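Local coordinates for protein pectate lyase (Cellvibrio cellulosa, PDB 1GXM) that cleaves polygalacturonate (pectate) by anti-beta-elimination, this chain being the catalytic module of a larger, multi-domain family 10 polysaccharide lyase, at residues P203-S217 against R279-R293. Residues are numbered along the deposited sequence; the frame is centred on the assembly and turned at random.
Sequences PKKARAYELESLSGS and RFYDLNTNRGFFSDR
L214 and Y281 form an antiparallel hydrogen-bonded pair, L214 N giving to Y281 O at 2.8 Å and Y281 N returning to L214 O at 2.9 Å. This short two-stranded ladder, 214-215 with 280-281, joins two loop-rich segments of the pectic acid lyase region. Beyond S215, G216 N reaches R279 O from well above its carbonyl plane; G216 carries no side chain, and its CA lies at the edge of the Y281 ring.

The tightly packed part lies around S213. Its OG, set between the backbone N and carbonyl carbon (chi1 54°), bonds L211 O at 2.8 Å while meeting the edge of the F280 ring, 3.4 Å from CD1. The flat F289 ring slips in beside it, its CZ 3.6 Å from S213 CB, with L211 CD1 against its CE1. Nearer the surface, branched L283 spreads its methyls, CD2 3.5 Å from S213 C and CD1 against the P203 ring.

Toward A208 and R293 the packing loosens: Y209 and R293 run side by side, ring and guanidinium planes 83° apart, and water 1 joins Y209 OH to R293 NH1, weakly at the arginine. R207 grips the E210 carboxylate side-on, NE to OE1 (2.9 Å) and NH2 to OE2 (2.8 Å); Y312 also binds OE2. By S217, charged R279, bonded mainly to S313, has a tentative link to OE2 through water 2, weak at R279.

S291 OG bonds S296 O beside strand 297-298, S217 and R279 touch Y318 of helix 318-329, and strand 214-215 leads into helix 219-226.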
loop_
_atom_site.group_PDB
_atom_site.type_symbol
_atom_site.label_atom_id
_atom_site.label_comp_id
_atom_site.label_asym_id
_atom_site.label_seq_id
_atom_site.Cartn_x
_atom_site.Cartn_y
_atom_site.Cartn_z
ATOM N N PRO A 203 8.775 2.611 13.495
ATOM C CA PRO A 203 7.320 2.732 13.504
ATOM C C PRO A 203 6.882 4.056 14.059
ATOM O O PRO A 203 7.447 4.571 15.007
ATOM C CB PRO A 203 6.881 1.606 14.423
ATOM C CG PRO A 203 7.968 0.591 14.253
ATOM C CD PRO A 203 9.236 1.397 14.184
ATOM N N LYS A 204 5.842 4.595 13.460
ATOM C CA LYS A 204 5.265 5.866 13.868
ATOM C C LYS A 204 3.760 5.747 14.031
ATOM O O LYS A 204 3.131 4.806 13.540
ATOM C CB LYS A 204 5.521 6.948 12.814
ATOM C CG LYS A 204 6.973 7.179 12.524
ATOM C CD LYS A 204 7.757 7.767 13.689
ATOM C CE LYS A 204 9.184 7.928 13.301
ATOM N NZ LYS A 204 10.037 8.463 14.427
ATOM N N LYS A 205 3.193 6.719 14.716
ATOM C CA LYS A 205 1.753 6.911 14.780
ATOM C C LYS A 205 1.289 7.676 13.540
ATOM O O LYS A 205 2.076 8.299 12.831
ATOM C CB LYS A 205 1.350 7.758 15.991
ATOM C CG LYS A 205 1.900 7.336 17.338
ATOM C CD LYS A 205 1.415 8.266 18.468
ATOM C CE LYS A 205 2.167 8.094 19.784
ATOM N NZ LYS A 205 1.821 6.847 20.492
ATOM N N ALA A 206 -0.014 7.630 13.298
ATOM C CA ALA A 206 -0.641 8.458 12.285
ATOM C C ALA A 206 -1.739 9.256 12.971
ATOM O O ALA A 206 -1.433 10.118 13.803
ATOM C CB ALA A 206 -1.115 7.658 11.087
ATOM N N ARG A 207 -2.995 8.944 12.677
ATOM C CA ARG A 207 -4.101 9.573 13.372
ATOM C C ARG A 207 -4.128 9.098 14.812
ATOM O O ARG A 207 -3.359 8.231 15.209
ATOM C CB ARG A 207 -5.405 9.330 12.629
ATOM C CG ARG A 207 -5.379 10.007 11.284
ATOM C CD ARG A 207 -6.532 9.708 10.393
ATOM N NE ARG A 207 -6.477 8.339 9.931
ATOM C CZ ARG A 207 -7.284 7.822 9.017
ATOM N NH1 ARG A 207 -8.215 8.580 8.458
ATOM N NH2 ARG A 207 -7.167 6.552 8.664
ATOM N N ALA A 208 -4.997 9.688 15.609
ATOM C CA ALA A 208 -4.948 9.453 17.048
ATOM C C ALA A 208 -5.049 7.979 17.409
ATOM O O ALA A 208 -4.423 7.524 18.356
ATOM C CB ALA A 208 -6.037 10.217 17.747
ATOM N N TYR A 209 -5.842 7.257 16.634
ATOM C CA TYR A 209 -6.175 5.868 16.932
ATOM C C TYR A 209 -5.313 4.911 16.133
ATOM O O TYR A 209 -5.596 3.722 16.093
ATOM C CB TYR A 209 -7.683 5.619 16.665
ATOM C CG TYR A 209 -8.142 6.266 15.389
ATOM C CD1 TYR A 209 -8.001 5.636 14.157
ATOM C CD2 TYR A 209 -8.681 7.561 15.405
ATOM C CE1 TYR A 209 -8.381 6.278 12.972
ATOM C CE2 TYR A 209 -9.042 8.190 14.235
ATOM C CZ TYR A 209 -8.880 7.555 13.026
ATOM O OH TYR A 209 -9.269 8.185 11.862
ATOM N N GLU A 210 -4.256 5.426 15.499
ATOM C CA GLU A 210 -3.340 4.651 14.670
ATOM C C GLU A 210 -1.957 4.693 15.296
ATOM O O GLU A 210 -1.190 5.593 15.053
ATOM C CB GLU A 210 -3.335 5.201 13.254
ATOM C CG GLU A 210 -4.679 4.958 12.597
ATOM C CD GLU A 210 -4.866 5.620 11.268
ATOM O OE1 GLU A 210 -4.287 6.690 11.014
ATOM O OE2 GLU A 210 -5.620 5.064 10.454
ATOM N N LEU A 211 -1.669 3.717 16.134
ATOM C CA LEU A 211 -0.488 3.752 16.966
ATOM C C LEU A 211 0.632 2.944 16.349
ATOM O O LEU A 211 0.451 2.184 15.422
ATOM C CB LEU A 211 -0.840 3.231 18.347
ATOM C CG LEU A 211 -2.003 3.904 19.059
ATOM C CD1 LEU A 211 -2.107 3.362 20.460
ATOM C CD2 LEU A 211 -1.796 5.398 19.140
ATOM N N GLU A 212 1.798 3.077 16.940
ATOM C CA GLU A 212 2.946 2.277 16.560
ATOM C C GLU A 212 2.622 0.818 16.810
ATOM O O GLU A 212 2.155 0.450 17.872
ATOM C CB GLU A 212 4.187 2.659 17.373
ATOM C CG GLU A 212 4.492 4.163 17.412
ATOM C CD GLU A 212 3.846 4.890 18.597
ATOM O OE1 GLU A 212 2.699 4.572 19.013
ATOM O OE2 GLU A 212 4.484 5.812 19.154
ATOM N N SER A 213 2.912 0.003 15.814
ATOM C CA SER A 213 2.378 -1.333 15.759
ATOM C C SER A 213 2.888 -2.056 14.554
ATOM O O SER A 213 3.443 -1.447 13.647
ATOM C CB SER A 213 0.867 -1.271 15.666
ATOM O OG SER A 213 0.477 -0.458 14.585
ATOM N N LEU A 214 2.708 -3.368 14.546
ATOM C CA LEU A 214 2.716 -4.102 13.280
ATOM C C LEU A 214 1.332 -4.048 12.682
ATOM O O LEU A 214 0.321 -4.252 13.364
ATOM C CB LEU A 214 3.117 -5.547 13.497
ATOM C CG LEU A 214 4.495 -5.712 14.122
ATOM C CD1 LEU A 214 4.749 -7.176 14.383
ATOM C CD2 LEU A 214 5.562 -5.152 13.242
ATOM N N SER A 215 1.290 -3.771 11.393
ATOM C CA SER A 215 0.033 -3.613 10.681
ATOM C C SER A 215 -0.379 -4.907 10.024
ATOM O O SER A 215 0.243 -5.369 9.076
ATOM C CB SER A 215 0.147 -2.555 9.596
ATOM O OG SER A 215 -1.083 -2.424 8.890
ATOM N N GLY A 216 -1.469 -5.479 10.506
ATOM C CA GLY A 216 -2.032 -6.647 9.874
ATOM C C GLY A 216 -2.601 -6.330 8.510
ATOM O O GLY A 216 -2.597 -7.174 7.633
ATOM N N SER A 217 -3.109 -5.117 8.334
ATOM C CA SER A 217 -3.756 -4.720 7.089
ATOM C C SER A 217 -2.768 -4.338 6.006
ATOM O O SER A 217 -2.907 -4.751 4.876
ATOM C CB SER A 217 -4.692 -3.549 7.353
ATOM O OG SER A 217 -4.028 -2.561 8.111
ATOM N N ARG A 279 -5.826 -5.476 13.047
ATOM C CA ARG A 279 -5.252 -4.366 12.316
ATOM C C ARG A 279 -3.939 -3.882 12.928
ATOM O O ARG A 279 -3.038 -3.455 12.194
ATOM C CB ARG A 279 -6.249 -3.234 12.247
ATOM C CG ARG A 279 -5.865 -2.119 11.324
ATOM C CD ARG A 279 -7.046 -1.375 10.887
ATOM N NE ARG A 279 -6.750 -0.352 9.909
ATOM C CZ ARG A 279 -7.676 0.302 9.263
ATOM N NH1 ARG A 279 -8.938 0.048 9.509
ATOM N NH2 ARG A 279 -7.343 1.221 8.380
ATOM N N PHE A 280 -3.856 -3.948 14.249
ATOM C CA PHE A 280 -2.702 -3.469 15.000
ATOM C C PHE A 280 -2.228 -4.535 15.955
ATOM O O PHE A 280 -3.013 -5.051 16.740
ATOM C CB PHE A 280 -3.072 -2.239 15.812
ATOM C CG PHE A 280 -3.672 -1.133 15.001
ATOM C CD1 PHE A 280 -2.871 -0.272 14.269
ATOM C CD2 PHE A 280 -5.038 -0.955 14.971
ATOM C CE1 PHE A 280 -3.437 0.714 13.512
ATOM C CE2 PHE A 280 -5.602 0.032 14.217
ATOM C CZ PHE A 280 -4.796 0.890 13.501
ATOM N N TYR A 281 -0.938 -4.824 15.907
ATOM C CA TYR A 281 -0.296 -5.705 16.861
ATOM C C TYR A 281 0.796 -4.960 17.594
ATOM O O TYR A 281 1.540 -4.179 17.013
ATOM C CB TYR A 281 0.383 -6.869 16.167
ATOM C CG TYR A 281 -0.562 -7.843 15.558
ATOM C CD1 TYR A 281 -1.075 -7.638 14.302
ATOM C CD2 TYR A 281 -0.960 -8.965 16.261
ATOM C CE1 TYR A 281 -1.929 -8.545 13.732
ATOM C CE2 TYR A 281 -1.828 -9.868 15.713
ATOM C CZ TYR A 281 -2.311 -9.671 14.441
ATOM O OH TYR A 281 -3.187 -10.560 13.854
ATOM N N ASP A 282 0.936 -5.253 18.870
ATOM C CA ASP A 282 2.010 -4.657 19.638
ATOM C C ASP A 282 3.361 -5.086 19.067
ATOM O O ASP A 282 3.589 -6.272 18.813
ATOM C CB ASP A 282 1.886 -5.054 21.097
ATOM C CG ASP A 282 2.932 -4.426 21.950
ATOM O OD1 ASP A 282 4.048 -4.996 22.079
ATOM O OD2 ASP A 282 2.724 -3.352 22.495
ATOM N N LEU A 283 4.267 -4.126 18.910
ATOM C CA LEU A 283 5.549 -4.360 18.277
ATOM C C LEU A 283 6.335 -5.466 18.951
ATOM O O LEU A 283 7.011 -6.217 18.291
ATOM C CB LEU A 283 6.361 -3.075 18.280
ATOM C CG LEU A 283 5.872 -2.038 17.286
ATOM C CD1 LEU A 283 6.538 -0.727 17.572
ATOM C CD2 LEU A 283 6.148 -2.431 15.841
ATOM N N ASN A 284 6.257 -5.540 20.265
ATOM C CA ASN A 284 7.097 -6.462 21.007
ATOM C C ASN A 284 6.379 -7.729 21.448
ATOM O O ASN A 284 6.999 -8.788 21.426
ATOM C CB ASN A 284 7.755 -5.761 22.190
ATOM C CG ASN A 284 8.790 -4.756 21.755
ATOM O OD1 ASN A 284 9.598 -5.047 20.894
ATOM N ND2 ASN A 284 8.752 -3.573 22.333
ATOM N N THR A 285 5.125 -7.655 21.865
ATOM C CA THR A 285 4.418 -8.850 22.335
ATOM C C THR A 285 3.637 -9.555 21.249
ATOM O O THR A 285 3.152 -10.677 21.440
ATOM C CB THR A 285 3.401 -8.530 23.407
ATOM O OG1 THR A 285 2.401 -7.662 22.856
ATOM C CG2 THR A 285 4.026 -7.808 24.594
ATOM N N ASN A 286 3.402 -8.866 20.146
ATOM C CA ASN A 286 2.587 -9.394 19.063
ATOM C C ASN A 286 1.126 -9.575 19.466
ATOM O O ASN A 286 0.409 -10.340 18.843
ATOM C CB ASN A 286 3.149 -10.694 18.485
ATOM C CG ASN A 286 3.019 -10.734 16.999
ATOM O OD1 ASN A 286 3.647 -9.936 16.321
ATOM N ND2 ASN A 286 2.216 -11.652 16.465
ATOM N N ARG A 287 0.687 -8.850 20.485
ATOM C CA ARG A 287 -0.704 -8.876 20.912
ATOM C C ARG A 287 -1.520 -7.894 20.106
ATOM O O ARG A 287 -1.151 -6.726 19.972
ATOM C CB ARG A 287 -0.818 -8.510 22.382
ATOM C CG ARG A 287 -2.144 -8.836 22.996
ATOM C CD ARG A 287 -2.162 -8.774 24.510
ATOM N NE ARG A 287 -3.511 -9.051 24.976
ATOM C CZ ARG A 287 -3.943 -8.780 26.184
ATOM N NH1 ARG A 287 -3.129 -8.222 27.049
ATOM N NH2 ARG A 287 -5.193 -9.073 26.514
ATOM N N GLY A 288 -2.654 -8.341 19.602
ATOM C CA GLY A 288 -3.558 -7.438 18.919
ATOM C C GLY A 288 -4.082 -6.398 19.882
ATOM O O GLY A 288 -4.378 -6.707 21.037
ATOM N N PHE A 289 -4.239 -5.169 19.422
ATOM C CA PHE A 289 -4.689 -4.112 20.301
ATOM C C PHE A 289 -5.565 -3.112 19.592
ATOM O O PHE A 289 -5.741 -3.127 18.383
ATOM C CB PHE A 289 -3.526 -3.420 21.022
ATOM C CG PHE A 289 -2.708 -2.525 20.153
ATOM C CD1 PHE A 289 -3.084 -1.210 19.935
ATOM C CD2 PHE A 289 -1.510 -2.943 19.643
ATOM C CE1 PHE A 289 -2.327 -0.364 19.168
ATOM C CE2 PHE A 289 -0.746 -2.075 18.864
ATOM C CZ PHE A 289 -1.153 -0.776 18.665
ATOM N N PHE A 290 -6.165 -2.281 20.426
ATOM C CA PHE A 290 -7.105 -1.273 20.001
ATOM C C PHE A 290 -6.692 0.085 20.507
ATOM O O PHE A 290 -5.930 0.215 21.447
ATOM C CB PHE A 290 -8.494 -1.628 20.523
ATOM C CG PHE A 290 -8.865 -3.048 20.260
ATOM C CD1 PHE A 290 -9.157 -3.461 18.974
ATOM C CD2 PHE A 290 -8.835 -3.981 21.263
ATOM C CE1 PHE A 290 -9.437 -4.798 18.718
ATOM C CE2 PHE A 290 -9.121 -5.312 21.011
ATOM C CZ PHE A 290 -9.420 -5.717 19.740
ATOM N N SER A 291 -7.261 1.092 19.881
ATOM C CA SER A 291 -7.030 2.468 20.274
ATOM C C SER A 291 -8.340 3.241 20.169
ATOM O O SER A 291 -9.414 2.660 20.000
ATOM C CB SER A 291 -5.879 3.061 19.466
ATOM O OG SER A 291 -5.566 4.360 19.916
ATOM N N ASP A 292 -8.262 4.549 20.295
ATOM C CA ASP A 292 -9.455 5.356 20.304
ATOM C C ASP A 292 -9.034 6.778 20.031
ATOM O O ASP A 292 -7.861 7.045 19.836
ATOM C CB ASP A 292 -10.126 5.221 21.667
ATOM C CG ASP A 292 -11.630 5.351 21.621
ATOM O OD1 ASP A 292 -12.169 6.012 20.706
ATOM O OD2 ASP A 292 -12.312 4.825 22.527
ATOM N N ARG A 293 -9.992 7.696 20.038
ATOM C CA ARG A 293 -9.687 9.071 19.672
ATOM C C ARG A 293 -8.779 9.760 20.655
ATOM O O ARG A 293 -8.134 10.734 20.279
ATOM C CB ARG A 293 -10.971 9.851 19.446
ATOM C CG ARG A 293 -11.666 9.367 18.186
ATOM C CD ARG A 293 -12.543 10.377 17.560
ATOM N NE ARG A 293 -13.254 9.921 16.372
ATOM C CZ ARG A 293 -12.871 10.130 15.120
ATOM N NH1 ARG A 293 -11.735 10.762 14.827
ATOM N NH2 ARG A 293 -13.636 9.697 14.131
HETATM O O HOH W 1 -9.671 10.995 12.099
HETATM O O HOH W 2 -5.470 3.595 8.291
HETATM O O HOH W 3 3.227 -1.489 19.599
HETATM O O HOH W 4 -2.336 -1.041 10.879
HETATM O O HOH W 5 -4.436 0.051 7.776
#